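Local coordinates for GCN5-related N-acetyltransferase (Streptococcus suis, PDB 3G3S), which probably transfers an acetyl group from acetyl-CoA to an amine, as expected of the GCN5-related N-acetyltransferase (GNAT) family, though its acceptor substrate is not established, at residues G14-E18 with T19-T23; Q78-A81 with W82-L85. All coordinates share one frame; numbering follows the deposited sequence.

Interaction 1 of 2, residues G14-E18 with T19-T23; sequences GDWPE and TIIWT
I21 lays its terminal methyl over one face of the W16 indole, offset toward the rim, CD1 sitting 3.5 Å from the centroid of the five-membered ring and 20° off the ring normal. The nearest ring atom is W16 CD2, on the bond shared by the two rings, 3.2 Å from I21 CD1. This is a CH-pi contact, and the two side chains cross at about a right angle. W16 has CG anti to its backbone N (chi1 -166°), which turns the indole back beneath the isoleucine; the long branch of I21 carries CD1 to the ring and also past E18 CB, 3.9 Å away. The residue types suit this joint: the broad pi face takes a methyl C-H well, and the slender CG1-CD1 branch can reach over it.

W22 faces P17, its CZ2 3.7 Å from P17 CA, and E18 O lies over one face of its ring, offset toward the rim. W22 NE1 makes a weak hydrogen bond to W16 O (3.5 Å) and another to a water that also accepts from W16 N. P17 centres an inverse gamma turn, a bend its restricted phi readily allows. E18 takes the N-cap position: its carbonyl O accepts from W22 N (3.3 Å, in the carbonyl plane) and more weakly from I21 N. The carboxylate folds back at chi2 (-74°); two waters, accepting from I20 N and T19 N respectively, can donate to OE1. It probably gains from the helix dipole, though nearby D222 may offset this or favour a shared proton.

The turn links helix 2-13 to helix 19-26, with W16, E18, I20 and I21 resting on strand 52-58, and T19, I20 and T23 on strand 170-181, where W22 also meets Y181 edge to face.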
loop_
_atom_site.group_PDB
_atom_site.type_symbol
_atom_site.label_atom_id
_atom_site.label_comp_id
_atom_site.label_asym_id
_atom_site.label_seq_id
_atom_site.Cartn_x
_atom_site.Cartn_y
_atom_site.Cartn_z
ATOM N N GLY A 14 -15.012 -5.925 -0.430
ATOM C CA GLY A 14 -15.389 -5.622 -1.793
ATOM C C GLY A 14 -15.131 -4.179 -2.092
ATOM O O GLY A 14 -14.134 -3.628 -1.639
ATOM N N ASP A 15 -16.061 -3.586 -2.844
ATOM C CA ASP A 15 -16.035 -2.195 -3.226
ATOM C C ASP A 15 -16.834 -1.402 -2.179
ATOM O O ASP A 15 -18.078 -1.230 -2.293
ATOM C CB ASP A 15 -16.673 -2.067 -4.601
ATOM C CG ASP A 15 -16.508 -0.700 -5.195
ATOM O OD1 ASP A 15 -16.155 0.260 -4.451
ATOM O OD2 ASP A 15 -16.729 -0.605 -6.428
ATOM N N TRP A 16 -16.115 -0.949 -1.154
ATOM C CA TRP A 16 -16.715 -0.241 -0.019
ATOM C C TRP A 16 -15.814 0.935 0.177
ATOM O O TRP A 16 -14.772 0.816 0.778
ATOM C CB TRP A 16 -16.755 -1.167 1.211
ATOM C CG TRP A 16 -17.603 -0.707 2.319
ATOM C CD1 TRP A 16 -18.151 0.539 2.513
ATOM C CD2 TRP A 16 -17.925 -1.475 3.500
ATOM N NE1 TRP A 16 -18.834 0.577 3.709
ATOM C CE2 TRP A 16 -18.688 -0.632 4.351
ATOM C CE3 TRP A 16 -17.626 -2.764 3.914
ATOM C CZ2 TRP A 16 -19.187 -1.057 5.558
ATOM C CZ3 TRP A 16 -18.099 -3.168 5.102
ATOM C CH2 TRP A 16 -18.870 -2.341 5.926
ATOM N N PRO A 17 -16.192 2.107 -0.378
ATOM C CA PRO A 17 -15.293 3.239 -0.357
ATOM C C PRO A 17 -15.221 4.053 0.964
ATOM O O PRO A 17 -15.417 5.269 0.962
ATOM C CB PRO A 17 -15.844 4.098 -1.527
ATOM C CG PRO A 17 -17.301 3.938 -1.431
ATOM C CD PRO A 17 -17.484 2.439 -0.993
ATOM N N GLU A 18 -14.955 3.378 2.086
ATOM C CA GLU A 18 -14.711 4.046 3.348
ATOM C C GLU A 18 -13.211 3.986 3.609
ATOM O O GLU A 18 -12.640 2.908 3.736
ATOM C CB GLU A 18 -15.502 3.392 4.468
ATOM C CG GLU A 18 -16.976 3.705 4.406
ATOM C CD GLU A 18 -17.332 5.114 4.840
ATOM O OE1 GLU A 18 -16.437 5.907 5.189
ATOM O OE2 GLU A 18 -18.558 5.388 4.908
ATOM N N THR A 19 -12.566 5.147 3.741
ATOM C CA THR A 19 -11.106 5.158 3.779
ATOM C C THR A 19 -10.496 4.482 5.000
ATOM O O THR A 19 -9.372 4.047 4.937
ATOM C CB THR A 19 -10.498 6.574 3.572
ATOM O OG1 THR A 19 -10.508 7.321 4.784
ATOM C CG2 THR A 19 -11.229 7.333 2.409
ATOM N N ILE A 20 -11.235 4.382 6.098
ATOM C CA ILE A 20 -10.717 3.722 7.300
ATOM C C ILE A 20 -10.633 2.221 7.005
ATOM O O ILE A 20 -9.763 1.514 7.560
ATOM C CB ILE A 20 -11.592 4.028 8.516
ATOM C CG1 ILE A 20 -11.435 5.493 8.937
ATOM C CG2 ILE A 20 -11.269 3.050 9.728
ATOM C CD1 ILE A 20 -12.563 6.032 9.782
ATOM N N ILE A 21 -11.545 1.703 6.183
ATOM C CA ILE A 21 -11.394 0.303 5.767
ATOM C C ILE A 21 -10.095 0.220 4.949
ATOM O O ILE A 21 -9.281 -0.669 5.107
ATOM C CB ILE A 21 -12.583 -0.258 4.939
ATOM C CG1 ILE A 21 -13.922 -0.117 5.666
ATOM C CG2 ILE A 21 -12.305 -1.763 4.556
ATOM C CD1 ILE A 21 -15.132 -0.445 4.784
ATOM N N TRP A 22 -9.889 1.169 4.043
ATOM C CA TRP A 22 -8.633 1.189 3.291
ATOM C C TRP A 22 -7.411 1.250 4.219
ATOM O O TRP A 22 -6.420 0.526 4.017
ATOM C CB TRP A 22 -8.586 2.376 2.286
ATOM C CG TRP A 22 -9.743 2.458 1.373
ATOM C CD1 TRP A 22 -10.657 1.490 1.091
ATOM C CD2 TRP A 22 -10.065 3.565 0.509
ATOM N NE1 TRP A 22 -11.557 1.944 0.159
ATOM C CE2 TRP A 22 -11.198 3.203 -0.230
ATOM C CE3 TRP A 22 -9.516 4.823 0.325
ATOM C CZ2 TRP A 22 -11.798 4.053 -1.146
ATOM C CZ3 TRP A 22 -10.106 5.673 -0.586
ATOM C CH2 TRP A 22 -11.231 5.284 -1.315
ATOM N N THR A 23 -7.464 2.100 5.243
ATOM C CA THR A 23 -6.391 2.179 6.207
ATOM C C THR A 23 -6.091 0.791 6.780
ATOM O O THR A 23 -4.945 0.292 6.728
ATOM C CB THR A 23 -6.764 3.151 7.312
ATOM O OG1 THR A 23 -6.790 4.482 6.737
ATOM C CG2 THR A 23 -5.761 3.128 8.551
HETATM O O HOH W 1 -12.912 -0.737 -1.205
HETATM O O HOH W 2 -13.900 5.865 6.625
HETATM O O HOH W 3 -14.528 7.722 3.800
#

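Interaction 2 of 2, residues Q78-A81 with W82-L85. With EDO (1,2-ethanediol), chain H; EDO (1,2-ethanediol), chain G.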
loop_
_atom_site.group_PDB
_atom_site.type_symbol
_atom_site.label_atom_id
_atom_site.label_comp_id
_atom_site.label_asym_id
_atom_site.label_seq_id
_atom_site.Cartn_x
_atom_site.Cartn_y
_atom_site.Cartn_z
ATOM N N GLN A 78 -21.874 -3.938 6.862
ATOM C CA GLN A 78 -21.788 -3.935 5.421
ATOM C C GLN A 78 -23.162 -4.113 4.830
ATOM O O GLN A 78 -23.473 -3.571 3.764
ATOM C CB GLN A 78 -20.943 -5.102 4.958
ATOM C CG GLN A 78 -20.827 -5.231 3.434
ATOM C CD GLN A 78 -19.934 -6.383 3.016
ATOM O OE1 GLN A 78 -20.033 -7.524 3.543
ATOM N NE2 GLN A 78 -19.061 -6.112 2.060
ATOM N N ASN A 79 -23.980 -4.898 5.515
ATOM C CA ASN A 79 -25.294 -5.271 5.005
ATOM C C ASN A 79 -26.345 -5.453 6.103
ATOM O O ASN A 79 -26.051 -5.420 7.285
ATOM C CB ASN A 79 -25.153 -6.530 4.133
ATOM C CG ASN A 79 -24.518 -7.681 4.878
ATOM O OD1 ASN A 79 -25.042 -8.088 5.875
ATOM N ND2 ASN A 79 -23.381 -8.182 4.414
ATOM N N GLN A 80 -27.583 -5.632 5.675
ATOM C CA GLN A 80 -28.708 -5.722 6.580
ATOM C C GLN A 80 -28.649 -6.983 7.443
ATOM O O GLN A 80 -29.222 -6.991 8.529
ATOM C CB GLN A 80 -30.007 -5.670 5.791
ATOM C CG GLN A 80 -31.235 -5.661 6.671
ATOM C CD GLN A 80 -31.303 -4.478 7.581
ATOM O OE1 GLN A 80 -31.235 -3.342 7.129
ATOM N NE2 GLN A 80 -31.508 -4.726 8.882
ATOM N N ALA A 81 -27.956 -8.013 6.967
ATOM C CA ALA A 81 -27.819 -9.273 7.729
ATOM C C ALA A 81 -26.995 -9.004 9.004
ATOM O O ALA A 81 -27.283 -9.528 10.100
ATOM C CB ALA A 81 -27.187 -10.355 6.883
ATOM N N TRP A 82 -25.960 -8.191 8.860
ATOM C CA TRP A 82 -25.204 -7.747 10.012
ATOM C C TRP A 82 -26.059 -6.886 10.955
ATOM O O TRP A 82 -26.052 -7.103 12.153
ATOM C CB TRP A 82 -23.982 -6.966 9.584
ATOM C CG TRP A 82 -22.761 -7.751 9.275
ATOM C CD1 TRP A 82 -22.268 -8.049 8.052
ATOM C CD2 TRP A 82 -21.872 -8.334 10.217
ATOM N NE1 TRP A 82 -21.109 -8.719 8.157
ATOM C CE2 TRP A 82 -20.849 -8.957 9.481
ATOM C CE3 TRP A 82 -21.848 -8.408 11.619
ATOM C CZ2 TRP A 82 -19.770 -9.610 10.095
ATOM C CZ3 TRP A 82 -20.796 -9.068 12.233
ATOM C CH2 TRP A 82 -19.766 -9.660 11.469
ATOM N N SER A 83 -26.830 -5.938 10.423
ATOM C CA SER A 83 -27.683 -5.105 11.266
ATOM C C SER A 83 -28.658 -5.927 12.099
ATOM O O SER A 83 -28.898 -5.624 13.261
ATOM C CB SER A 83 -28.458 -4.118 10.414
ATOM O OG SER A 83 -27.553 -3.270 9.746
ATOM N N ASP A 84 -29.232 -6.944 11.468
ATOM C CA ASP A 84 -30.197 -7.801 12.104
ATOM C C ASP A 84 -29.534 -8.554 13.231
ATOM O O ASP A 84 -30.149 -8.765 14.273
ATOM C CB ASP A 84 -30.802 -8.803 11.113
ATOM C CG ASP A 84 -31.706 -8.154 10.079
ATOM O OD1 ASP A 84 -32.091 -6.989 10.225
ATOM O OD2 ASP A 84 -32.057 -8.848 9.126
ATOM N N LEU A 85 -28.281 -8.961 13.041
ATOM C CA LEU A 85 -27.580 -9.676 14.112
ATOM C C LEU A 85 -27.273 -8.742 15.271
ATOM O O LEU A 85 -27.440 -9.099 16.423
ATOM C CB LEU A 85 -26.296 -10.315 13.595
ATOM C CG LEU A 85 -25.507 -11.108 14.645
ATOM C CD1 LEU A 85 -26.388 -12.253 15.144
ATOM C CD2 LEU A 85 -24.120 -11.592 14.097
HETATM C C1 EDO H . -26.421 -1.893 6.351
HETATM O O1 EDO H . -25.745 -1.743 5.109
HETATM C C2 EDO H . -27.883 -2.158 6.051
HETATM O O2 EDO H . -28.412 -0.965 5.467
HETATM C C1 EDO G . -21.732 -1.574 0.809
HETATM O O1 EDO G . -20.614 -2.381 0.411
HETATM C C2 EDO G . -21.493 -0.955 2.169
HETATM O O2 EDO G . -22.732 -0.645 2.767
#
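N79 caps the first turn of helix 80-90, a classic asparagine N-cap, by turning its amide oxygen back toward the backbone N of W82. Capping bonds come first: OD1 accepts from W82 N at 3.1 Å, with the donor tilted from the carbonyl plane, and more weakly from A81 N. Holding CG between the backbone N and the carbonyl carbon (chi1 57°) is what brings OD1 to these amides, which have no preceding turn of helix to supply carbonyl acceptors. Asparagine suits the place because its short side chain puts an acceptor within reach of them.

The backbone ladder starts at the same residue. N79 O takes S83 N, Q80 O takes D84 N and A81 O takes L85 N, the regular i to i+4 pattern.

Packing is slighter within the turn. The W82 indole crosses the N79 amide obliquely, the two planes 32° apart, with CD1 3.5 Å from OD1. The rest of this buried ring packs against P60, L64 and L65, so a large apolar residue belongs on this side, whereas A81 is small and exposed.

Polar bonding beyond the cap involves Q78, S83, Q80 and D84. Q78 OE1 bonds G58 N, and Q78 O accepts from O2 of one ethanediol (chain G); O1 of another (chain H) lies nearby in a weak, unsettled bond. Both probably come from the crystallisation liquor. S83 OG bonds Q244 OE1. A bend at chi2 swings the Q80 amide toward D84, one turn on, amide and carboxylate planes 44° apart. Its orientation fits OE1 accepting from Q244 NE2 and NE2 donating to D84. That hydrogen bond, 2.7 Å from Q80 NE2 to D84 OD1, meets the oxygen from above the carboxylate plane, although the oxygen itself lies nearly in the plane of the glutamine amide.

How the interactions relate
Interaction 1 closes before interaction 2 opens along the chain, and their centres lie 18 Å apart. Each includes the start of a helix, 19-26 in the first and 80-90 in the second, preceded by an N-cap residue: N79 caps with its side chain, while E18 lies at the N-cap position with its carboxylate reaching by water. They meet directly where W16 packs on Q78, W16 CH2 lying 3.4 Å from Q78 CA, and both interactions pack on strand 52-58, with A57 touching W16 and Q78 alike. Q78 also bonds to L12 in helix 2-13. The loop ahead of one helix is thereby tied to the loop ahead of the other beside strand 52-58 of the mixed sheet.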